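Local coordinates for protein dTDP-4-dehydrorhamnose 3,5-epimerase (Elizabethkingia anophelis NUHP1, PDB 6C46) that probably catalyses the epimerization of dTDP-4-dehydro-6-deoxy-glucose at two carbons of its sugar ring, a step in the synthesis of dTDP-L-rhamnose, at residues A[56-61]-A[135-140]; A[79-84]-A[116-121]; A[158-163]-A[183-188]; A[64-69]-A[154-159]. All blocks are in the same frame, centred on the assembly; numbering follows the deposited sequence.

Interaction 1: residues A[56-61]-A[135-140]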
loop_
_atom_site.group_PDB
_atom_site.type_symbol
_atom_site.label_atom_id
_atom_site.label_comp_id
_atom_site.label_asym_id
_atom_site.label_seq_id
_atom_site.Cartn_x
_atom_site.Cartn_y
_atom_site.Cartn_z
ATOM N N ASP A 56 5.053 3.575 4.591
ATOM C CA ASP A 56 3.904 3.876 3.740
ATOM C C ASP A 56 3.144 5.037 4.352
ATOM O O ASP A 56 2.850 5.011 5.551
ATOM C CB ASP A 56 2.959 2.671 3.614
ATOM C CG ASP A 56 3.662 1.422 3.117
ATOM O OD1 ASP A 56 4.821 1.529 2.661
ATOM O OD2 ASP A 56 3.062 0.330 3.188
ATOM N N ASN A 57 2.796 6.032 3.526
ATOM C CA ASN A 57 2.124 7.240 3.987
ATOM C C ASN A 57 0.875 7.465 3.151
ATOM O O ASN A 57 0.848 7.150 1.957
ATOM C CB ASN A 57 3.040 8.467 3.861
ATOM C CG ASN A 57 4.406 8.232 4.477
ATOM O OD1 ASN A 57 4.551 8.309 5.682
ATOM N ND2 ASN A 57 5.415 7.948 3.640
ATOM N N ILE A 58 -0.143 8.038 3.776
ATOM C CA ILE A 58 -1.417 8.313 3.123
ATOM C C ILE A 58 -1.797 9.762 3.384
ATOM O O ILE A 58 -1.701 10.244 4.519
ATOM C CB ILE A 58 -2.534 7.380 3.642
ATOM C CG1 ILE A 58 -2.195 5.908 3.360
ATOM C CG2 ILE A 58 -3.873 7.739 3.005
ATOM C CD1 ILE A 58 -2.277 5.545 1.858
ATOM N N SER A 59 -2.295 10.443 2.352
ATOM C CA SER A 59 -2.919 11.737 2.592
ATOM C C SER A 59 -4.180 11.860 1.751
ATOM O O SER A 59 -4.288 11.262 0.680
ATOM C CB SER A 59 -1.949 12.886 2.288
ATOM O OG SER A 59 -1.651 12.911 0.922
ATOM N N LYS A 60 -5.139 12.618 2.270
ATOM C CA LYS A 60 -6.355 12.987 1.561
ATOM C C LYS A 60 -6.410 14.503 1.541
ATOM O O LYS A 60 -6.224 15.133 2.588
ATOM C CB LYS A 60 -7.596 12.428 2.246
ATOM C CG LYS A 60 -8.930 12.926 1.636
ATOM C CD LYS A 60 -10.112 12.056 2.067
ATOM C CE LYS A 60 -11.434 12.650 1.618
ATOM N NZ LYS A 60 -12.591 11.818 2.059
ATOM N N SER A 61 -6.650 15.083 0.360
ATOM C CA SER A 61 -6.641 16.535 0.187
ATOM C C SER A 61 -7.714 16.911 -0.817
ATOM O O SER A 61 -8.179 16.074 -1.597
ATOM C CB SER A 61 -5.269 17.051 -0.294
ATOM O OG SER A 61 -4.204 16.363 0.343
ATOM N N THR A 135 -11.773 15.584 -4.247
ATOM C CA THR A 135 -10.798 15.188 -3.235
ATOM C C THR A 135 -10.029 14.001 -3.790
ATOM O O THR A 135 -10.473 13.343 -4.733
ATOM C CB THR A 135 -11.432 14.770 -1.891
ATOM O OG1 THR A 135 -12.169 13.555 -2.078
ATOM C CG2 THR A 135 -12.378 15.829 -1.355
ATOM N N ALA A 136 -8.867 13.724 -3.198
ATOM C CA ALA A 136 -8.083 12.579 -3.633
ATOM C C ALA A 136 -7.331 11.993 -2.450
ATOM O O ALA A 136 -6.887 12.723 -1.560
ATOM C CB ALA A 136 -7.078 12.943 -4.727
ATOM N N VAL A 137 -7.179 10.669 -2.457
ATOM C CA VAL A 137 -6.342 9.977 -1.483
ATOM C C VAL A 137 -5.066 9.555 -2.202
ATOM O O VAL A 137 -5.111 8.928 -3.274
ATOM C CB VAL A 137 -7.069 8.787 -0.824
ATOM C CG1 VAL A 137 -6.132 8.023 0.109
ATOM C CG2 VAL A 137 -8.231 9.307 0.024
ATOM N N PHE A 138 -3.933 9.976 -1.650
ATOM C CA PHE A 138 -2.622 9.826 -2.267
ATOM C C PHE A 138 -1.808 8.877 -1.404
ATOM O O PHE A 138 -1.781 9.027 -0.183
ATOM C CB PHE A 138 -1.920 11.193 -2.363
ATOM C CG PHE A 138 -0.583 11.164 -3.085
ATOM C CD1 PHE A 138 -0.530 11.086 -4.480
ATOM C CD2 PHE A 138 0.615 11.309 -2.376
ATOM C CE1 PHE A 138 0.700 11.109 -5.153
ATOM C CE2 PHE A 138 1.860 11.332 -3.058
ATOM C CZ PHE A 138 1.880 11.223 -4.456
ATOM N N SER A 139 -1.150 7.911 -2.026
ATOM C CA SER A 139 -0.350 6.924 -1.306
ATOM C C SER A 139 1.101 7.063 -1.738
ATOM O O SER A 139 1.393 7.112 -2.939
ATOM C CB SER A 139 -0.863 5.509 -1.594
ATOM O OG SER A 139 0.156 4.540 -1.417
ATOM N N TYR A 140 2.018 7.147 -0.780
ATOM C CA TYR A 140 3.421 7.108 -1.172
ATOM C C TYR A 140 4.203 6.218 -0.222
ATOM O O TYR A 140 4.101 6.356 0.999
ATOM C CB TYR A 140 4.046 8.507 -1.281
ATOM C CG TYR A 140 4.003 9.446 -0.104
ATOM C CD1 TYR A 140 5.176 9.757 0.587
ATOM C CD2 TYR A 140 2.826 10.084 0.277
ATOM C CE1 TYR A 140 5.175 10.636 1.644
ATOM C CE2 TYR A 140 2.812 10.964 1.332
ATOM C CZ TYR A 140 3.991 11.239 2.014
ATOM O OH TYR A 140 3.989 12.117 3.069
HETATM O O HOH W 1 1.094 4.007 1.355
HETATM O O HOH W 2 -3.837 13.908 -0.779
#
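Strands 55-62 and 135-142 form an antiparallel pair at the end of a cupin-fold sheet, counted within one chain, the directions of their short segments lying 165° apart. Three hydrogen-bonded pairs, N57 with Y140, S59 with F138 and S61 with A136, fix the register; the shortest of the bonds, F138 N to S59 O at 2.7 Å, runs nearly along the C=O axis. Y140, the predicted proton donor, has CG in the crowded position between its backbone N and carbonyl carbon (chi1 56°), which carries the ring across to N57. There N57 CB sits over one ring face, 3.6 Å from the centroid of Y140. The N57 amide is tilted 34° from that ring, and its ND2, bonded to Q55 OE1, adds only a weak bond of 3.4 Å to Y140 O. F138 takes the other course: CG is anti to its backbone N, and the ring leads away from S59 to stack on F129. On the reverse face, I58 CG2 meets V137 CG1 at 3.7 Å, while I58 CD1 lies 3.7 Å from S139 CB. Residues 56-60 also pair antiparallel with a strand of the second subunit, so the sheet runs on through the dimer interface, where D56 OD2 makes a salt bridge to K141 of that subunit. Back beside F138, one water is held 2.9 Å from S59 OG and 2.7 Å from S61 OG.

Interaction 2: residues A[79-84]-A[116-121]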
loop_
_atom_site.group_PDB
_atom_site.type_symbol
_atom_site.label_atom_id
_atom_site.label_comp_id
_atom_site.label_asym_id
_atom_site.label_seq_id
_atom_site.Cartn_x
_atom_site.Cartn_y
_atom_site.Cartn_z
ATOM N N ALA A 79 13.605 7.287 -2.105
ATOM C CA ALA A 79 12.868 6.897 -3.299
ATOM C C ALA A 79 11.402 6.735 -2.928
ATOM O O ALA A 79 11.087 6.302 -1.815
ATOM C CB ALA A 79 13.419 5.586 -3.887
ATOM N N LYS A 80 10.502 7.101 -3.855
ATOM C CA LYS A 80 9.067 7.123 -3.599
ATOM C C LYS A 80 8.335 6.338 -4.676
ATOM O O LYS A 80 8.609 6.515 -5.865
ATOM C CB LYS A 80 8.539 8.562 -3.541
ATOM C CG LYS A 80 9.146 9.363 -2.372
ATOM C CD LYS A 80 8.972 10.879 -2.527
ATOM C CE LYS A 80 9.699 11.644 -1.404
ATOM N NZ LYS A 80 9.825 13.139 -1.698
ATOM N N LEU A 81 7.415 5.468 -4.259
ATOM C CA LEU A 81 6.520 4.755 -5.167
ATOM C C LEU A 81 5.127 5.267 -4.862
ATOM O O LEU A 81 4.593 5.001 -3.780
ATOM C CB LEU A 81 6.603 3.246 -4.958
ATOM C CG LEU A 81 5.781 2.400 -5.925
ATOM C CD1 LEU A 81 6.240 2.589 -7.369
ATOM C CD2 LEU A 81 5.921 0.943 -5.484
ATOM N N VAL A 82 4.549 6.022 -5.785
ATOM C CA VAL A 82 3.362 6.789 -5.454
ATOM C C VAL A 82 2.199 6.357 -6.331
ATOM O O VAL A 82 2.375 5.908 -7.470
ATOM C CB VAL A 82 3.635 8.310 -5.581
ATOM C CG1 VAL A 82 4.825 8.716 -4.726
ATOM C CG2 VAL A 82 3.953 8.684 -7.004
ATOM N N SER A 83 0.994 6.475 -5.780
ATOM C CA SER A 83 -0.209 6.168 -6.541
ATOM C C SER A 83 -1.374 6.891 -5.900
ATOM O O SER A 83 -1.262 7.470 -4.821
ATOM C CB SER A 83 -0.470 4.656 -6.615
ATOM O OG SER A 83 -0.611 4.093 -5.307
ATOM N N CYS A 84 -2.506 6.855 -6.589
ATOM C CA CYS A 84 -3.703 7.539 -6.133
ATOM C C CYS A 84 -4.766 6.483 -5.871
ATOM O O CYS A 84 -5.113 5.720 -6.777
ATOM C CB CYS A 84 -4.157 8.562 -7.175
ATOM S SG CYS A 84 -5.675 9.359 -6.752
ATOM N N LYS A 116 -4.954 3.079 -11.893
ATOM C CA LYS A 116 -4.185 2.132 -11.086
ATOM C C LYS A 116 -2.682 2.230 -11.319
ATOM O O LYS A 116 -1.921 1.334 -10.914
ATOM C CB LYS A 116 -4.649 0.694 -11.339
ATOM C CG LYS A 116 -6.144 0.496 -11.171
ATOM C CD LYS A 116 -6.541 -0.972 -11.498
ATOM C CE LYS A 116 -8.057 -1.176 -11.511
ATOM N NZ LYS A 116 -8.759 -0.391 -12.559
ATOM N N LEU A 117 -2.218 3.323 -11.916
ATOM C CA LEU A 117 -0.795 3.459 -12.179
ATOM C C LEU A 117 -0.006 3.782 -10.909
ATOM O O LEU A 117 -0.501 4.416 -9.974
ATOM C CB LEU A 117 -0.559 4.567 -13.216
ATOM C CG LEU A 117 -1.148 4.277 -14.613
ATOM C CD1 LEU A 117 -0.949 5.468 -15.611
ATOM C CD2 LEU A 117 -0.531 3.005 -15.182
ATOM N N GLN A 118 1.258 3.370 -10.900
ATOM C CA GLN A 118 2.200 3.810 -9.885
ATOM C C GLN A 118 3.384 4.478 -10.567
ATOM O O GLN A 118 3.759 4.119 -11.685
ATOM C CB GLN A 118 2.717 2.651 -9.055
ATOM C CG GLN A 118 1.627 1.875 -8.325
ATOM C CD GLN A 118 2.198 0.564 -7.867
ATOM O OE1 GLN A 118 2.752 0.483 -6.784
ATOM N NE2 GLN A 118 2.134 -0.455 -8.735
ATOM N N PHE A 119 4.014 5.393 -9.844
ATOM C CA PHE A 119 5.092 6.219 -10.377
ATOM C C PHE A 119 6.266 6.044 -9.425
ATOM O O PHE A 119 6.120 6.272 -8.215
ATOM C CB PHE A 119 4.617 7.677 -10.450
ATOM C CG PHE A 119 5.560 8.637 -11.150
ATOM C CD1 PHE A 119 5.614 9.968 -10.745
ATOM C CD2 PHE A 119 6.315 8.250 -12.233
ATOM C CE1 PHE A 119 6.439 10.894 -11.408
ATOM C CE2 PHE A 119 7.139 9.154 -12.889
ATOM C CZ PHE A 119 7.207 10.484 -12.469
ATOM N N TYR A 120 7.395 5.564 -9.942
ATOM C CA TYR A 120 8.592 5.344 -9.125
ATOM C C TYR A 120 9.542 6.518 -9.322
ATOM O O TYR A 120 10.026 6.739 -10.431
ATOM C CB TYR A 120 9.316 4.037 -9.478
ATOM C CG TYR A 120 10.661 3.925 -8.763
ATOM C CD1 TYR A 120 10.719 3.613 -7.406
ATOM C CD2 TYR A 120 11.871 4.171 -9.432
ATOM C CE1 TYR A 120 11.937 3.534 -6.736
ATOM C CE2 TYR A 120 13.113 4.102 -8.759
ATOM C CZ TYR A 120 13.125 3.775 -7.416
ATOM O OH TYR A 120 14.309 3.696 -6.715
ATOM N N VAL A 121 9.814 7.247 -8.243
ATOM C CA VAL A 121 10.631 8.455 -8.203
ATOM C C VAL A 121 11.917 8.109 -7.448
ATOM O O VAL A 121 11.874 7.890 -6.221
ATOM C CB VAL A 121 9.891 9.602 -7.495
ATOM C CG1 VAL A 121 10.716 10.861 -7.546
ATOM C CG2 VAL A 121 8.498 9.842 -8.106
HETATM O O HOH W 3 -2.838 5.576 -9.245
#
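Two neighbouring strands within one antiparallel sheet of the cupin fold, 80-86 and 118-121, meet in this buried contact, their segments 156° apart in direction. The hydrogen-bonded pairs are K80 with V121 and V82 with F119. K80 N reaches V121 O at 2.8 Å, and the return bond from V121 N to K80 O is almost straight, with 174° at the hydrogen. On the face carrying V82 and F119, the two side chains lie side by side and point the same way. V82 CG2, in the crowded position between backbone N and carbonyl carbon, comes 3.7 Å from F119 CB and sits at the edge of that ring, near its plane. F119 CG is anti to the backbone N, so the ring leads away from V82 toward Y107 and M109 of the facing sheet. On the opposite face, L81 crosses Q118 obliquely, its CD2 3.5 Å from Q118 OE1, while Q118 NE2 is hydrogen-bonded to K37 O. L81 CD1 packs 4.0 Å from Y120 CB. The Y120 ring, edge-to-face with F43 of the calcium-bearing helix 40-47, extends to A79, whose CB lies 3.5 Å from Y120 OH. Where direct pairing gives out, a water spans the strands, accepting from C84 N at 3.0 Å and lying 2.7 Å from L117 O.

Interaction 3: residues A[158-163]-A[183-188]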
loop_
_atom_site.group_PDB
_atom_site.type_symbol
_atom_site.label_atom_id
_atom_site.label_comp_id
_atom_site.label_asym_id
_atom_site.label_seq_id
_atom_site.Cartn_x
_atom_site.Cartn_y
_atom_site.Cartn_z
ATOM N N ASP A 158 8.928 27.343 -10.042
ATOM C CA ASP A 158 10.221 27.857 -10.471
ATOM C C ASP A 158 10.231 28.079 -11.981
ATOM O O ASP A 158 9.822 27.205 -12.746
ATOM C CB ASP A 158 11.292 26.840 -10.072
ATOM C CG ASP A 158 12.680 27.269 -10.476
ATOM O OD1 ASP A 158 13.376 27.904 -9.649
ATOM O OD2 ASP A 158 13.060 26.962 -11.627
ATOM N N SER A 159 10.676 29.268 -12.407
ATOM C CA SER A 159 10.635 29.626 -13.827
ATOM C C SER A 159 11.660 28.864 -14.668
ATOM O O SER A 159 11.458 28.719 -15.880
ATOM C CB SER A 159 10.834 31.135 -13.996
ATOM O OG SER A 159 12.093 31.526 -13.482
ATOM N N ASP A 160 12.751 28.377 -14.071
ATOM C CA ASP A 160 13.677 27.549 -14.835
ATOM C C ASP A 160 13.060 26.194 -15.167
ATOM O O ASP A 160 13.231 25.689 -16.282
ATOM C CB ASP A 160 14.991 27.365 -14.075
ATOM C CG ASP A 160 15.823 28.650 -14.010
ATOM O OD1 ASP A 160 15.687 29.508 -14.895
ATOM O OD2 ASP A 160 16.647 28.787 -13.093
ATOM N N LEU A 161 12.325 25.595 -14.221
ATOM C CA LEU A 161 11.700 24.306 -14.493
ATOM C C LEU A 161 10.449 24.454 -15.344
ATOM O O LEU A 161 10.146 23.568 -16.154
ATOM C CB LEU A 161 11.344 23.610 -13.186
ATOM C CG LEU A 161 12.523 23.378 -12.246
ATOM C CD1 LEU A 161 12.049 22.629 -11.006
ATOM C CD2 LEU A 161 13.619 22.612 -12.987
ATOM N N SER A 162 9.712 25.544 -15.152
ATOM C CA SER A 162 8.491 25.823 -15.907
ATOM C C SER A 162 7.552 24.611 -15.943
ATOM O O SER A 162 7.081 24.191 -16.997
ATOM C CB SER A 162 8.835 26.298 -17.320
ATOM O OG SER A 162 7.690 26.783 -17.996
ATOM N N ILE A 163 7.264 24.052 -14.767
ATOM C CA ILE A 163 6.383 22.890 -14.700
ATOM C C ILE A 163 4.945 23.292 -15.006
ATOM O O ILE A 163 4.445 24.309 -14.510
ATOM C CB ILE A 163 6.487 22.225 -13.319
ATOM C CG1 ILE A 163 7.894 21.674 -13.123
ATOM C CG2 ILE A 163 5.416 21.121 -13.159
ATOM C CD1 ILE A 163 8.212 21.397 -11.660
ATOM N N ALA A 183 14.275 28.789 -4.902
ATOM C CA ALA A 183 14.317 28.510 -6.336
ATOM C C ALA A 183 15.224 27.318 -6.640
ATOM O O ALA A 183 16.110 26.947 -5.857
ATOM C CB ALA A 183 14.821 29.753 -7.101
ATOM N N PHE A 184 14.992 26.716 -7.810
ATOM C CA PHE A 184 15.832 25.612 -8.277
ATOM C C PHE A 184 17.305 26.011 -8.308
ATOM O O PHE A 184 18.172 25.250 -7.869
ATOM C CB PHE A 184 15.323 25.162 -9.662
ATOM C CG PHE A 184 16.286 24.313 -10.452
ATOM C CD1 PHE A 184 16.539 23.002 -10.123
ATOM C CD2 PHE A 184 16.933 24.856 -11.560
ATOM C CE1 PHE A 184 17.437 22.225 -10.898
ATOM C CE2 PHE A 184 17.812 24.105 -12.328
ATOM C CZ PHE A 184 18.065 22.789 -11.998
ATOM N N LYS A 185 17.610 27.230 -8.758
ATOM C CA LYS A 185 19.011 27.622 -8.877
ATOM C C LYS A 185 19.670 27.833 -7.525
ATOM O O LYS A 185 20.901 27.873 -7.453
ATOM C CB LYS A 185 19.153 28.897 -9.713
ATOM C CG LYS A 185 19.434 28.663 -11.168
ATOM C CD LYS A 185 19.649 29.985 -11.890
ATOM C CE LYS A 185 18.470 30.938 -11.687
ATOM N NZ LYS A 185 18.711 32.256 -12.354
ATOM N N ASP A 186 18.886 27.973 -6.453
ATOM C CA ASP A 186 19.459 28.143 -5.121
ATOM C C ASP A 186 19.956 26.836 -4.521
ATOM O O ASP A 186 20.648 26.866 -3.496
ATOM C CB ASP A 186 18.435 28.724 -4.146
ATOM C CG ASP A 186 18.145 30.190 -4.382
ATOM O OD1 ASP A 186 18.817 30.835 -5.217
ATOM O OD2 ASP A 186 17.240 30.700 -3.691
ATOM N N LYS A 187 19.584 25.704 -5.101
ATOM C CA LYS A 187 20.121 24.399 -4.725
ATOM C C LYS A 187 19.864 24.060 -3.255
ATOM O O LYS A 187 20.774 23.729 -2.502
ATOM C CB LYS A 187 21.612 24.320 -5.056
ATOM C CG LYS A 187 21.859 24.401 -6.564
ATOM C CD LYS A 187 23.336 24.431 -6.899
ATOM C CE LYS A 187 23.565 24.425 -8.410
ATOM N NZ LYS A 187 25.020 24.359 -8.742
ATOM N N ASN A 188 18.589 24.090 -2.865
ATOM C CA ASN A 188 18.210 23.600 -1.534
ATOM C C ASN A 188 17.981 22.087 -1.588
ATOM O O ASN A 188 16.913 21.560 -1.270
ATOM C CB ASN A 188 16.969 24.322 -1.012
ATOM C CG ASN A 188 16.641 23.919 0.401
ATOM O OD1 ASN A 188 17.551 23.665 1.191
ATOM N ND2 ASN A 188 15.351 23.822 0.726
HETATM O O HOH W 4 15.755 28.640 -10.451
#
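The F184 ring has L161 CD2 over the centre of one face, a CH-pi contact of 4.1 Å from that methyl carbon to the ring centroid. D160 CB approaches the same ring obliquely near CD2, and the D158 carboxylate, which meets F184 at its CB, has its plane 77° from the ring plane. This carboxylate grips both segments. F184 N donates to D158 OD1 at 2.7 Å, coming from well above the carboxylate plane (56° out of it). The other oxygen works within its own loop: D158 OD2 receives L161 N on its anti lone pair at 3.0 Å, an Asx motif, the backbone N three residues on bonded to the side chain, with a weak bond from D160 N besides. D158 CG is anti to the backbone N, which sends the carboxylate across to the start of the 3-10 segment 184-186. The contact thus docks the C-terminal tail on the loop that follows strand 151-153, at the surface of the subunit; both L161 and F184 also rest on V154. A water completes the junction, donating to D158 OD1 at 2.6 Å and to D160 OD2 at 2.8 Å while accepting from K185 N at 2.9 Å. In the conformer given, the K185 chain, bent at chi3, crosses D160 at about a right angle: CE is 3.2 Å from D160 OD2, whereas K185 NZ stays 4.1 Å from that oxygen, beyond a salt bridge.

Interaction 4: residues A[64-69]-A[154-159]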
loop_
_atom_site.group_PDB
_atom_site.type_symbol
_atom_site.label_atom_id
_atom_site.label_comp_id
_atom_site.label_asym_id
_atom_site.label_seq_id
_atom_site.Cartn_x
_atom_site.Cartn_y
_atom_site.Cartn_z
ATOM N N GLY A 64 -7.200 21.154 -5.903
ATOM C CA GLY A 64 -6.309 22.293 -6.023
ATOM C C GLY A 64 -5.197 22.327 -5.003
ATOM O O GLY A 64 -4.239 23.099 -5.166
ATOM N N VAL A 65 -5.282 21.506 -3.963
ATOM C CA VAL A 65 -4.160 21.389 -3.041
ATOM C C VAL A 65 -2.949 20.894 -3.815
ATOM O O VAL A 65 -3.010 19.871 -4.514
ATOM C CB VAL A 65 -4.516 20.472 -1.869
ATOM C CG1 VAL A 65 -3.242 20.096 -1.101
ATOM C CG2 VAL A 65 -5.540 21.208 -0.934
ATOM N N LEU A 66 -1.857 21.646 -3.727
ATOM C CA LEU A 66 -0.611 21.346 -4.427
ATOM C C LEU A 66 0.496 21.277 -3.385
ATOM O O LEU A 66 0.684 22.228 -2.624
ATOM C CB LEU A 66 -0.326 22.425 -5.475
ATOM C CG LEU A 66 0.744 22.175 -6.562
ATOM C CD1 LEU A 66 0.539 23.149 -7.699
ATOM C CD2 LEU A 66 2.161 22.280 -6.017
ATOM N N ARG A 67 1.184 20.133 -3.304
ATOM C CA ARG A 67 2.256 19.911 -2.337
ATOM C C ARG A 67 3.558 19.630 -3.078
ATOM O O ARG A 67 3.601 18.737 -3.918
ATOM C CB ARG A 67 1.922 18.731 -1.413
ATOM C CG ARG A 67 0.629 18.922 -0.600
ATOM C CD ARG A 67 0.919 19.184 0.870
ATOM N NE ARG A 67 -0.293 19.290 1.680
ATOM C CZ ARG A 67 -0.727 20.417 2.234
ATOM N NH1 ARG A 67 -0.051 21.544 2.055
ATOM N NH2 ARG A 67 -1.841 20.419 2.961
ATOM N N GLY A 68 4.619 20.369 -2.749
ATOM C CA GLY A 68 5.928 20.114 -3.345
ATOM C C GLY A 68 6.683 21.397 -3.644
ATOM O O GLY A 68 6.203 22.472 -3.273
ATOM N N LEU A 69 7.857 21.325 -4.277
ATOM C CA LEU A 69 8.548 20.088 -4.600
ATOM C C LEU A 69 9.413 19.712 -3.410
ATOM O O LEU A 69 10.137 20.566 -2.919
ATOM C CB LEU A 69 9.400 20.273 -5.870
ATOM C CG LEU A 69 8.557 20.582 -7.111
ATOM C CD1 LEU A 69 9.399 21.292 -8.182
ATOM C CD2 LEU A 69 7.933 19.271 -7.655
ATOM N N VAL A 154 12.205 22.604 -3.677
ATOM C CA VAL A 154 12.321 23.454 -4.859
ATOM C C VAL A 154 10.968 24.114 -5.072
ATOM O O VAL A 154 9.936 23.435 -5.033
ATOM C CB VAL A 154 12.729 22.642 -6.110
ATOM C CG1 VAL A 154 12.774 23.543 -7.336
ATOM C CG2 VAL A 154 14.072 21.974 -5.895
ATOM N N LYS A 155 10.964 25.434 -5.258
ATOM C CA LYS A 155 9.721 26.158 -5.525
ATOM C C LYS A 155 8.950 25.527 -6.693
ATOM O O LYS A 155 9.490 25.359 -7.789
ATOM C CB LYS A 155 10.062 27.623 -5.831
ATOM C CG LYS A 155 8.849 28.545 -6.021
ATOM C CD LYS A 155 7.992 28.555 -4.771
ATOM C CE LYS A 155 6.886 29.604 -4.842
ATOM N NZ LYS A 155 7.387 30.989 -4.876
ATOM N N PHE A 156 7.680 25.181 -6.454
ATOM C CA PHE A 156 6.921 24.386 -7.426
ATOM C C PHE A 156 6.801 25.088 -8.781
ATOM O O PHE A 156 6.834 24.427 -9.831
ATOM C CB PHE A 156 5.525 24.075 -6.869
ATOM C CG PHE A 156 4.585 25.254 -6.897
ATOM C CD1 PHE A 156 4.727 26.307 -5.987
ATOM C CD2 PHE A 156 3.546 25.311 -7.830
ATOM C CE1 PHE A 156 3.859 27.413 -6.029
ATOM C CE2 PHE A 156 2.669 26.408 -7.873
ATOM C CZ PHE A 156 2.827 27.467 -6.965
ATOM N N ASN A 157 6.688 26.417 -8.792
ATOM C CA ASN A 157 6.510 27.167 -10.038
ATOM C C ASN A 157 7.784 27.893 -10.443
ATOM O O ASN A 157 7.741 28.938 -11.101
ATOM C CB ASN A 157 5.325 28.128 -9.929
ATOM C CG ASN A 157 5.499 29.154 -8.827
ATOM O OD1 ASN A 157 6.521 29.189 -8.145
ATOM N ND2 ASN A 157 4.474 29.968 -8.615
ATOM N N ASP A 158 8.928 27.343 -10.042
ATOM C CA ASP A 158 10.221 27.857 -10.471
ATOM C C ASP A 158 10.231 28.079 -11.981
ATOM O O ASP A 158 9.822 27.205 -12.746
ATOM C CB ASP A 158 11.292 26.840 -10.072
ATOM C CG ASP A 158 12.680 27.269 -10.476
ATOM O OD1 ASP A 158 13.376 27.904 -9.649
ATOM O OD2 ASP A 158 13.060 26.962 -11.627
ATOM N N SER A 159 10.676 29.268 -12.407
ATOM C CA SER A 159 10.635 29.626 -13.827
ATOM C C SER A 159 11.660 28.864 -14.668
ATOM O O SER A 159 11.458 28.719 -15.880
ATOM C CB SER A 159 10.834 31.135 -13.996
ATOM O OG SER A 159 12.093 31.526 -13.482
HETATM O O HOH W 5 7.132 24.977 -3.605
#
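From CB outward, the F156 side chain crosses L66 obliquely. F156 CB lies 3.9 Å from L66 CD2, CG meets the same methyl, and CD2 comes closest, 3.7 Å from L66 CD1, with CE2 a little farther from that methyl. This course follows from the crowded first torsion (chi1 75°), which puts CG between the backbone N and the carbonyl carbon. L66 CD1 approaches the ring obliquely, N157 CG lies over one ring face toward its rim, and W165 meets the ring edge-to-face. F156 is the second residue of a type I beta turn, K155 to D158, by which the chain leaves the short strand 151-153 of the other cupin sheet. Just before the turn, V154 still pairs with strand 66-72: L69 N donates to V154 O at 3.1 Å, nearly along the C=O axis, and V154 N answers to L69 O at 3.0 Å from above the carbonyl plane (29° out of it). The peptide between G68 and L69 is cis, one residue before H70, the predicted proton acceptor, and G68 N is held by D178 OD2. L69 CB packs on the backbone, 3.3 Å from V154 O, and its CD1 reaches toward F156 CA. In the plane of the F156 ring, at the edge, sits a water that donates to G68 O at 2.7 Å and accepts from F156 N at 2.9 Å.

Overall arrangement
Interactions 1 and 2 belong to one sheet, centres 11 Å apart, and meet where strands 80-86 and 135-142 are neighbours: S139 N is 2.8 Å from S83 O, a probable hydrogen bond, and V82 CG1 packs 3.5 Å from CB of Y140, the predicted proton donor. Interaction 4 lies on the other sheet, its centre about 17 Å from that of interaction 1. It adjoins H70, the predicted proton acceptor. The side chains of Y140 and H70 are about 7 Å apart, and those of K80 and H70 about 5 Å. Interaction 3 shares D158 and S159 with interaction 4, and I163 CD1 packs 3.7 Å from L69 CD1; it lies at the outer surface, about 26 Å from interaction 1 between centres.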